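Long-range contacts in insecticidal protein (Brevibacillus laterosporus, PDB 7ML9), which is an insecticidal toxin of the epsilon-toxin/MTX2 family, active against the western corn rootworm, and probably kills by forming beta-barrel pores in membranes: residues A[113-119]-A[196-202]; A[79-83]-A[226-230]. All blocks are in the same frame, centred on the assembly; numbering follows the deposited sequence.

From the N terminus, the chain runs through helix 28-48 and a few short strands before residues 79-83 meet residues 226-230, so contact 2 closes a loop of 142 residues, rich in strand. Strand 86-115 then carries the chain along the elongated molecule to contact 1, where residues 113-119 meet 196-202 around a loop of 76 residues that lies wholly within the larger one; the two do not cross. Strand 201-229 returns antiparallel to strand 86-115 and serves both contacts, with its start in contact 1 and its end in contact 2. Their centres are 85 Å apart, on opposite sides of the chain's centre, yet both belong to one sheet.

Contact 1. Residues A[113-119]-A[196-202]; sequences VLDNSKG and VPAGKTY. With EDO (1,2-ethanediol), chain G.
Leu114 and Tyr202 form a hydrogen-bonded antiparallel pair, with Leu114 N 2.7 Å from Tyr202 O and Tyr202 N 2.9 Å from Leu114 O, both bonds nearly straight. Beyond the non-hydrogen-bonded pair of Asp115 and Thr201, the ladder gives way to two facing beta turns, type I at 116-119 and type II at 197-200. Asn116 N still reaches Lys200 O, at 2.9 Å, and Gly199 N makes weak bonds to the carbonyls of Asn116 and Gly119. Gly199 has a positive phi (76°) at the third position of its type II turn.

The side chains of Asp115 and Thr201 share one face with Val113, whose CG1 lies 3.5 Å from Thr201 CG2. Because its CG stands anti to the backbone N (chi1 -175°), Asp115 reaches forward to Ser117: OD1 accepts Ser117 N in an Asx turn and, through its syn lone pair, Ser117 OG at 2.7 Å. The two donors hold OD1 beside the start of the type I turn. Across the strands, Ser117 CB rests 3.5 Å from Thr201 OG1.

Asn116 extends its amide over the 196-198 backbone. Asn116 ND2 gives a weak bond to Val196 O (3.1 Å) and another bond to Met121 O, while OD1 accepts from O2 of a bound ethanediol, probably from the crystallisation liquor. Val196 splits its methyls: CG1 packs on Asn116 CB and lies over one face of the Tyr202 ring, toward its rim, whereas CG2 meets Leu114 CD1.

Strands 86-115 and 201-229 thus end their antiparallel pairing in apposed turns at one end of this elongated, strand-rich epsilon-toxin/MTX2-family toxin. Around them, Ala198 N hydrogen-bonds to Asp122 OD1 and Thr201 N to Thr291 OG1. Tyr202 leans on Ile287 and Asp289, while Val196 makes a backbone hydrogen bond with Gln123 and touches Leu125 in strand 123-126.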
ATOM      1  N   VAL A 113      -7.013  18.991  39.869  1.00 24.90           N
ATOM      2  CA  VAL A 113      -6.284  19.824  40.823  1.00 23.71           C
ATOM      3  C   VAL A 113      -5.625  18.927  41.859  1.00 22.28           C
ATOM      4  O   VAL A 113      -6.215  17.941  42.317  1.00 22.67           O
ATOM      5  CB  VAL A 113      -7.206  20.857  41.503  1.00 27.48           C
ATOM      6  CG1 VAL A 113      -6.438  21.648  42.542  1.00 24.69           C
ATOM      7  CG2 VAL A 113      -7.791  21.790  40.472  1.00 29.96           C
ATOM      8  N   LEU A 114      -4.383  19.254  42.205  1.00 22.42           N
ATOM      9  CA  LEU A 114      -3.654  18.589  43.278  1.00 19.46           C
ATOM     10  C   LEU A 114      -3.488  19.631  44.383  1.00 22.63           C
ATOM     11  O   LEU A 114      -2.644  20.519  44.281  1.00 21.88           O
ATOM     12  CB  LEU A 114      -2.315  18.058  42.777  1.00 24.09           C
ATOM     13  CG  LEU A 114      -2.335  17.020  41.634  1.00 25.66           C
ATOM     14  CD1 LEU A 114      -0.891  16.646  41.251  1.00 24.25           C
ATOM     15  CD2 LEU A 114      -3.145  15.773  42.008  1.00 20.44           C
ATOM     16  N   ASP A 115      -4.321  19.542  45.416  1.00 22.18           N
ATOM     17  CA  ASP A 115      -4.472  20.609  46.408  1.00 27.86           C
ATOM     18  C   ASP A 115      -3.720  20.218  47.674  1.00 24.70           C
ATOM     19  O   ASP A 115      -4.179  19.375  48.447  1.00 26.04           O
ATOM     20  CB  ASP A 115      -5.946  20.857  46.710  1.00 25.01           C
ATOM     21  CG  ASP A 115      -6.168  22.043  47.649  1.00 34.65           C
ATOM     22  OD1 ASP A 115      -5.191  22.690  48.074  1.00 28.49           O
ATOM     23  OD2 ASP A 115      -7.336  22.328  47.962  1.00 37.30           O
ATOM     24  N   ASN A 116      -2.563  20.833  47.887  1.00 26.60           N
ATOM     25  CA  ASN A 116      -1.830  20.693  49.142  1.00 24.37           C
ATOM     26  C   ASN A 116      -1.811  22.010  49.911  1.00 25.92           C
ATOM     27  O   ASN A 116      -0.878  22.276  50.670  1.00 23.01           O
ATOM     28  CB  ASN A 116      -0.407  20.200  48.879  1.00 22.03           C
ATOM     29  CG  ASN A 116       0.229  19.530  50.102  1.00 23.36           C
ATOM     30  OD1 ASN A 116      -0.458  19.050  50.997  1.00 22.27           O
ATOM     31  ND2 ASN A 116       1.556  19.497  50.129  1.00 23.66           N
ATOM     32  N   SER A 117      -2.827  22.856  49.695  1.00 25.14           N
ATOM     33  CA  SER A 117      -2.816  24.192  50.287  1.00 24.87           C
ATOM     34  C   SER A 117      -2.874  24.140  51.809  1.00 28.37           C
ATOM     35  O   SER A 117      -2.339  25.031  52.477  1.00 25.59           O
ATOM     36  CB  SER A 117      -3.976  25.027  49.745  1.00 26.25           C
ATOM     37  OG  SER A 117      -5.224  24.474  50.115  1.00 28.56           O
ATOM     38  N   LYS A 118      -3.510  23.117  52.370  1.00 23.35           N
ATOM     39  CA  LYS A 118      -3.637  22.981  53.816  1.00 27.14           C
ATOM     40  C   LYS A 118      -2.586  22.059  54.420  1.00 28.56           C
ATOM     41  O   LYS A 118      -2.620  21.814  55.632  1.00 28.81           O
ATOM     42  CB  LYS A 118      -5.033  22.466  54.169  1.00 27.28           C
ATOM     43  CG  LYS A 118      -6.144  23.419  53.756  1.00 35.19           C
ATOM     44  CD  LYS A 118      -6.296  24.550  54.755  1.00 40.10           C
ATOM     45  CE  LYS A 118      -7.074  25.720  54.163  1.00 50.87           C
ATOM     46  NZ  LYS A 118      -6.162  26.803  53.671  1.00 53.07           N
ATOM     47  N   GLY A 119      -1.663  21.536  53.619  1.00 24.78           N
ATOM     48  CA  GLY A 119      -0.690  20.590  54.118  1.00 28.42           C
ATOM     49  C   GLY A 119       0.534  21.288  54.684  1.00 26.25           C
ATOM     50  O   GLY A 119       0.954  22.341  54.206  1.00 29.49           O
ATOM     51  N   VAL A 196       4.171  17.859  45.255  1.00 26.35           N
ATOM     52  CA  VAL A 196       3.466  19.121  45.484  1.00 25.40           C
ATOM     53  C   VAL A 196       3.899  19.667  46.841  1.00 27.98           C
ATOM     54  O   VAL A 196       3.613  19.050  47.878  1.00 22.75           O
ATOM     55  CB  VAL A 196       1.943  18.940  45.424  1.00 29.69           C
ATOM     56  CG1 VAL A 196       1.250  20.295  45.532  1.00 23.04           C
ATOM     57  CG2 VAL A 196       1.535  18.221  44.126  1.00 24.78           C
ATOM     58  N   PRO A 197       4.603  20.795  46.879  1.00 30.22           N
ATOM     59  CA  PRO A 197       5.124  21.303  48.158  1.00 28.01           C
ATOM     60  C   PRO A 197       4.032  21.790  49.104  1.00 27.71           C
ATOM     61  O   PRO A 197       2.950  22.225  48.686  1.00 20.98           O
ATOM     62  CB  PRO A 197       6.030  22.464  47.734  1.00 29.68           C
ATOM     63  CG  PRO A 197       6.382  22.189  46.303  1.00 28.54           C
ATOM     64  CD  PRO A 197       5.168  21.504  45.719  1.00 28.37           C
ATOM     65  N   ALA A 198       4.351  21.751  50.401  1.00 28.45           N
ATOM     66  CA  ALA A 198       3.430  22.233  51.428  1.00 24.00           C
ATOM     67  C   ALA A 198       2.856  23.598  51.055  1.00 19.38           C
ATOM     68  O   ALA A 198       3.572  24.481  50.579  1.00 25.98           O
ATOM     69  CB  ALA A 198       4.152  22.308  52.783  1.00 26.74           C
ATOM     70  N   GLY A 199       1.548  23.756  51.246  1.00 24.48           N
ATOM     71  CA  GLY A 199       0.878  25.008  50.969  1.00 23.20           C
ATOM     72  C   GLY A 199       0.640  25.317  49.506  1.00 27.89           C
ATOM     73  O   GLY A 199       0.109  26.392  49.200  1.00 25.59           O
ATOM     74  N   LYS A 200       0.996  24.420  48.589  1.00 24.44           N
ATOM     75  CA  LYS A 200       0.862  24.702  47.166  1.00 26.80           C
ATOM     76  C   LYS A 200      -0.359  23.996  46.582  1.00 23.09           C
ATOM     77  O   LYS A 200      -0.771  22.931  47.041  1.00 21.47           O
ATOM     78  CB  LYS A 200       2.113  24.271  46.400  1.00 24.66           C
ATOM     79  CG  LYS A 200       3.405  24.940  46.847  1.00 30.80           C
ATOM     80  CD  LYS A 200       3.361  26.444  46.714  1.00 30.49           C
ATOM     81  CE  LYS A 200       4.752  27.034  46.931  1.00 36.10           C
ATOM     82  NZ  LYS A 200       4.690  28.515  46.962  1.00 36.46           N
ATOM     83  N   THR A 201      -0.954  24.619  45.577  1.00 25.75           N
ATOM     84  CA  THR A 201      -2.021  23.994  44.807  1.00 26.53           C
ATOM     85  C   THR A 201      -1.553  23.913  43.365  1.00 23.23           C
ATOM     86  O   THR A 201      -1.182  24.932  42.775  1.00 23.16           O
ATOM     87  CB  THR A 201      -3.327  24.777  44.905  1.00 29.39           C
ATOM     88  OG1 THR A 201      -3.728  24.880  46.279  1.00 24.60           O
ATOM     89  CG2 THR A 201      -4.423  24.056  44.114  1.00 23.88           C
ATOM     90  N   TYR A 202      -1.550  22.706  42.814  1.00 24.97           N
ATOM     91  CA  TYR A 202      -1.122  22.470  41.445  1.00 19.80           C
ATOM     92  C   TYR A 202      -2.310  22.054  40.580  1.00 23.68           C
ATOM     93  O   TYR A 202      -3.302  21.504  41.064  1.00 24.41           O
ATOM     94  CB  TYR A 202      -0.041  21.390  41.387  1.00 20.89           C
ATOM     95  CG  TYR A 202       1.341  21.847  41.781  1.00 24.09           C
ATOM     96  CD1 TYR A 202       1.582  23.160  42.184  1.00 24.14           C
ATOM     97  CD2 TYR A 202       2.420  20.961  41.728  1.00 26.56           C
ATOM     98  CE1 TYR A 202       2.852  23.574  42.540  1.00 29.34           C
ATOM     99  CE2 TYR A 202       3.691  21.367  42.081  1.00 30.57           C
ATOM    100  CZ  TYR A 202       3.899  22.674  42.486  1.00 28.29           C
ATOM    101  OH  TYR A 202       5.163  23.080  42.824  1.00 32.89           O
TER
HETATM  102  C1  EDO G 406      -3.683  17.287  53.595  1.00 40.42           C
HETATM  103  O1  EDO G 406      -4.357  16.723  54.745  1.00 32.28           O
HETATM  104  C2  EDO G 406      -2.605  16.326  53.076  1.00 41.46           C
HETATM  105  O2  EDO G 406      -1.337  16.996  52.951  1.00 37.96           O

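Contact 2. Residues A[79-83]-A[226-230]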
ATOM      1  N   GLY A  79      -6.912 -13.509 -30.892  1.00 19.60           N
ATOM      2  CA  GLY A  79      -7.809 -13.093 -29.817  1.00 22.87           C
ATOM      3  C   GLY A  79      -7.517 -13.820 -28.520  1.00 20.70           C
ATOM      4  O   GLY A  79      -6.365 -13.950 -28.090  1.00 20.20           O
ATOM      5  N   GLU A  80      -8.588 -14.321 -27.894  1.00 18.16           N
ATOM      6  CA  GLU A  80      -8.468 -15.059 -26.638  1.00 16.80           C
ATOM      7  C   GLU A  80      -7.494 -16.232 -26.732  1.00 20.17           C
ATOM      8  O   GLU A  80      -6.868 -16.602 -25.731  1.00 16.52           O
ATOM      9  CB  GLU A  80      -9.859 -15.551 -26.230  1.00 22.48           C
ATOM     10  CG  GLU A  80      -9.932 -16.356 -24.957  1.00 31.11           C
ATOM     11  CD  GLU A  80     -11.296 -17.041 -24.811  1.00 37.01           C
ATOM     12  OE1 GLU A  80     -12.312 -16.322 -24.652  1.00 36.03           O
ATOM     13  OE2 GLU A  80     -11.345 -18.287 -24.862  1.00 27.76           O
ATOM     14  N   ARG A  81      -7.344 -16.835 -27.910  1.00 15.22           N
ATOM     15  CA  ARG A  81      -6.464 -17.994 -28.022  1.00 15.18           C
ATOM     16  C   ARG A  81      -4.979 -17.635 -28.121  1.00 13.39           C
ATOM     17  O   ARG A  81      -4.159 -18.548 -28.279  1.00 16.30           O
ATOM     18  CB  ARG A  81      -6.880 -18.860 -29.211  1.00 15.65           C
ATOM     19  CG  ARG A  81      -8.145 -19.682 -28.864  1.00 21.11           C
ATOM     20  CD  ARG A  81      -8.671 -20.478 -30.019  1.00 18.21           C
ATOM     21  NE  ARG A  81      -7.844 -21.608 -30.427  1.00 19.61           N
ATOM     22  CZ  ARG A  81      -7.867 -22.833 -29.900  1.00 22.66           C
ATOM     23  NH1 ARG A  81      -7.098 -23.784 -30.413  1.00 19.01           N
ATOM     24  NH2 ARG A  81      -8.641 -23.124 -28.860  1.00 15.93           N
ATOM     25  N   ARG A  82      -4.608 -16.361 -27.978  1.00 16.64           N
ATOM     26  CA  ARG A  82      -3.191 -16.021 -27.823  1.00 15.20           C
ATOM     27  C   ARG A  82      -2.617 -16.537 -26.511  1.00 17.13           C
ATOM     28  O   ARG A  82      -1.394 -16.690 -26.393  1.00 14.86           O
ATOM     29  CB  ARG A  82      -3.007 -14.505 -27.894  1.00 16.18           C
ATOM     30  CG  ARG A  82      -3.187 -13.883 -29.263  1.00 16.07           C
ATOM     31  CD  ARG A  82      -2.000 -14.259 -30.157  1.00 15.95           C
ATOM     32  NE  ARG A  82      -2.068 -13.605 -31.463  1.00 16.39           N
ATOM     33  CZ  ARG A  82      -1.203 -13.844 -32.445  1.00 18.24           C
ATOM     34  NH1 ARG A  82      -0.218 -14.724 -32.266  1.00 15.42           N
ATOM     35  NH2 ARG A  82      -1.313 -13.201 -33.600  1.00 20.46           N
ATOM     36  N   ILE A  83      -3.458 -16.782 -25.504  1.00 15.81           N
ATOM     37  CA  ILE A  83      -2.997 -17.252 -24.202  1.00 13.27           C
ATOM     38  C   ILE A  83      -3.868 -18.411 -23.737  1.00 14.55           C
ATOM     39  O   ILE A  83      -5.094 -18.359 -23.848  1.00 16.65           O
ATOM     40  CB  ILE A  83      -3.021 -16.120 -23.152  1.00 21.00           C
ATOM     41  CG1 ILE A  83      -2.043 -15.005 -23.555  1.00 17.91           C
ATOM     42  CG2 ILE A  83      -2.666 -16.677 -21.774  1.00 14.85           C
ATOM     43  CD1 ILE A  83      -0.588 -15.402 -23.386  1.00 14.39           C
ATOM     44  N   ILE A 226       0.451 -19.731 -21.233  1.00 16.09           N
ATOM     45  CA  ILE A 226       1.140 -20.223 -22.426  1.00 18.08           C
ATOM     46  C   ILE A 226       0.810 -19.277 -23.571  1.00 17.05           C
ATOM     47  O   ILE A 226      -0.372 -19.053 -23.862  1.00 15.15           O
ATOM     48  CB  ILE A 226       0.697 -21.654 -22.799  1.00 19.62           C
ATOM     49  CG1 ILE A 226       0.915 -22.644 -21.655  1.00 20.32           C
ATOM     50  CG2 ILE A 226       1.415 -22.119 -24.078  1.00 16.92           C
ATOM     51  CD1 ILE A 226       2.368 -22.783 -21.246  1.00 27.18           C
ATOM     52  N   ALA A 227       1.838 -18.733 -24.231  1.00 12.89           N
ATOM     53  CA  ALA A 227       1.629 -17.771 -25.309  1.00 14.46           C
ATOM     54  C   ALA A 227       1.650 -18.477 -26.663  1.00 15.64           C
ATOM     55  O   ALA A 227       2.591 -19.225 -26.958  1.00 17.23           O
ATOM     56  CB  ALA A 227       2.692 -16.668 -25.289  1.00 12.53           C
ATOM     57  N   TRP A 228       0.644 -18.202 -27.496  1.00 14.30           N
ATOM     58  CA  TRP A 228       0.463 -18.918 -28.762  1.00 16.85           C
ATOM     59  C   TRP A 228       0.807 -17.993 -29.917  1.00 13.37           C
ATOM     60  O   TRP A 228       0.263 -16.885 -30.021  1.00 16.02           O
ATOM     61  CB  TRP A 228      -0.976 -19.473 -28.884  1.00 14.09           C
ATOM     62  CG  TRP A 228      -1.170 -20.649 -27.989  1.00 15.11           C
ATOM     63  CD1 TRP A 228      -1.476 -20.622 -26.646  1.00 19.31           C
ATOM     64  CD2 TRP A 228      -1.004 -22.031 -28.333  1.00 19.07           C
ATOM     65  NE1 TRP A 228      -1.502 -21.900 -26.149  1.00 20.07           N
ATOM     66  CE2 TRP A 228      -1.218 -22.781 -27.163  1.00 20.38           C
ATOM     67  CE3 TRP A 228      -0.695 -22.704 -29.521  1.00 19.67           C
ATOM     68  CZ2 TRP A 228      -1.144 -24.174 -27.147  1.00 24.35           C
ATOM     69  CZ3 TRP A 228      -0.615 -24.081 -29.500  1.00 21.53           C
ATOM     70  CH2 TRP A 228      -0.843 -24.803 -28.324  1.00 24.15           C
ATOM     71  N   ARG A 229       1.716 -18.453 -30.789  1.00 17.67           N
ATOM     72  CA  ARG A 229       2.222 -17.664 -31.902  1.00 19.63           C
ATOM     73  C   ARG A 229       2.443 -18.583 -33.101  1.00 14.58           C
ATOM     74  O   ARG A 229       2.826 -19.741 -32.936  1.00 15.67           O
ATOM     75  CB  ARG A 229       3.591 -16.995 -31.595  1.00 21.65           C
ATOM     76  CG  ARG A 229       3.592 -15.885 -30.581  1.00 26.94           C
ATOM     77  CD  ARG A 229       3.825 -16.402 -29.165  1.00 31.25           C
ATOM     78  NE  ARG A 229       5.125 -17.025 -29.002  1.00 22.12           N
ATOM     79  CZ  ARG A 229       5.288 -18.300 -28.677  1.00 36.02           C
ATOM     80  NH1 ARG A 229       4.221 -19.075 -28.488  1.00 44.69           N
ATOM     81  NH2 ARG A 229       6.508 -18.805 -28.558  1.00 46.15           N
ATOM     82  N   VAL A 230       2.238 -18.062 -34.302  1.00 18.06           N
ATOM     83  CA  VAL A 230       2.821 -18.767 -35.439  1.00 20.57           C
ATOM     84  C   VAL A 230       4.273 -18.340 -35.551  1.00 22.85           C
ATOM     85  O   VAL A 230       4.641 -17.209 -35.209  1.00 19.05           O
ATOM     86  CB  VAL A 230       2.061 -18.536 -36.753  1.00 20.95           C
ATOM     87  CG1 VAL A 230       0.731 -19.286 -36.712  1.00 24.98           C
ATOM     88  CG2 VAL A 230       1.881 -17.054 -37.038  1.00 22.54           C
TER
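Arg82 and Trp228 join a single turn of 3-10 helix, residues 80-82, to the end of strand 201-229, where the short strand 83-84 begins as an antiparallel partner in the toxin's long sheet. Ile83 and Ala227 form the non-hydrogen-bonded pair at this start.

Two hydrogen bonds cross the contact. Trp228 N donates to Arg82 O at 2.8 Å, approaching from above the carbonyl plane. In return, Arg82 NH1 reaches Trp228 O at 3.2 Å, close to the guanidinium plane and on a lone pair of the carbonyl. A bend at chi2 (-72°) turns the arginine back to the strand. Its charge is also met by salt bridges from NH1 to Glu40 of helix 28-48 and from NE to Asp56, which together probably fix the rotation of the guanidinium.

The closest carbon-oxygen approach is a CA-H...O contact, Ile83 CA to Ile226 O at 3.2 Å. Apolar contact is slight: Ile83 CD1 touches Ala227 CB, and both side chains continue onto helix 242-252, at Ile242 and Val245 respectively.

Trp228 lies beside the 3-10 turn: its indole NE1 is hydrogen-bonded to Ser84 OG, and Trp228 CB lies 3.4 Å from Arg81 O.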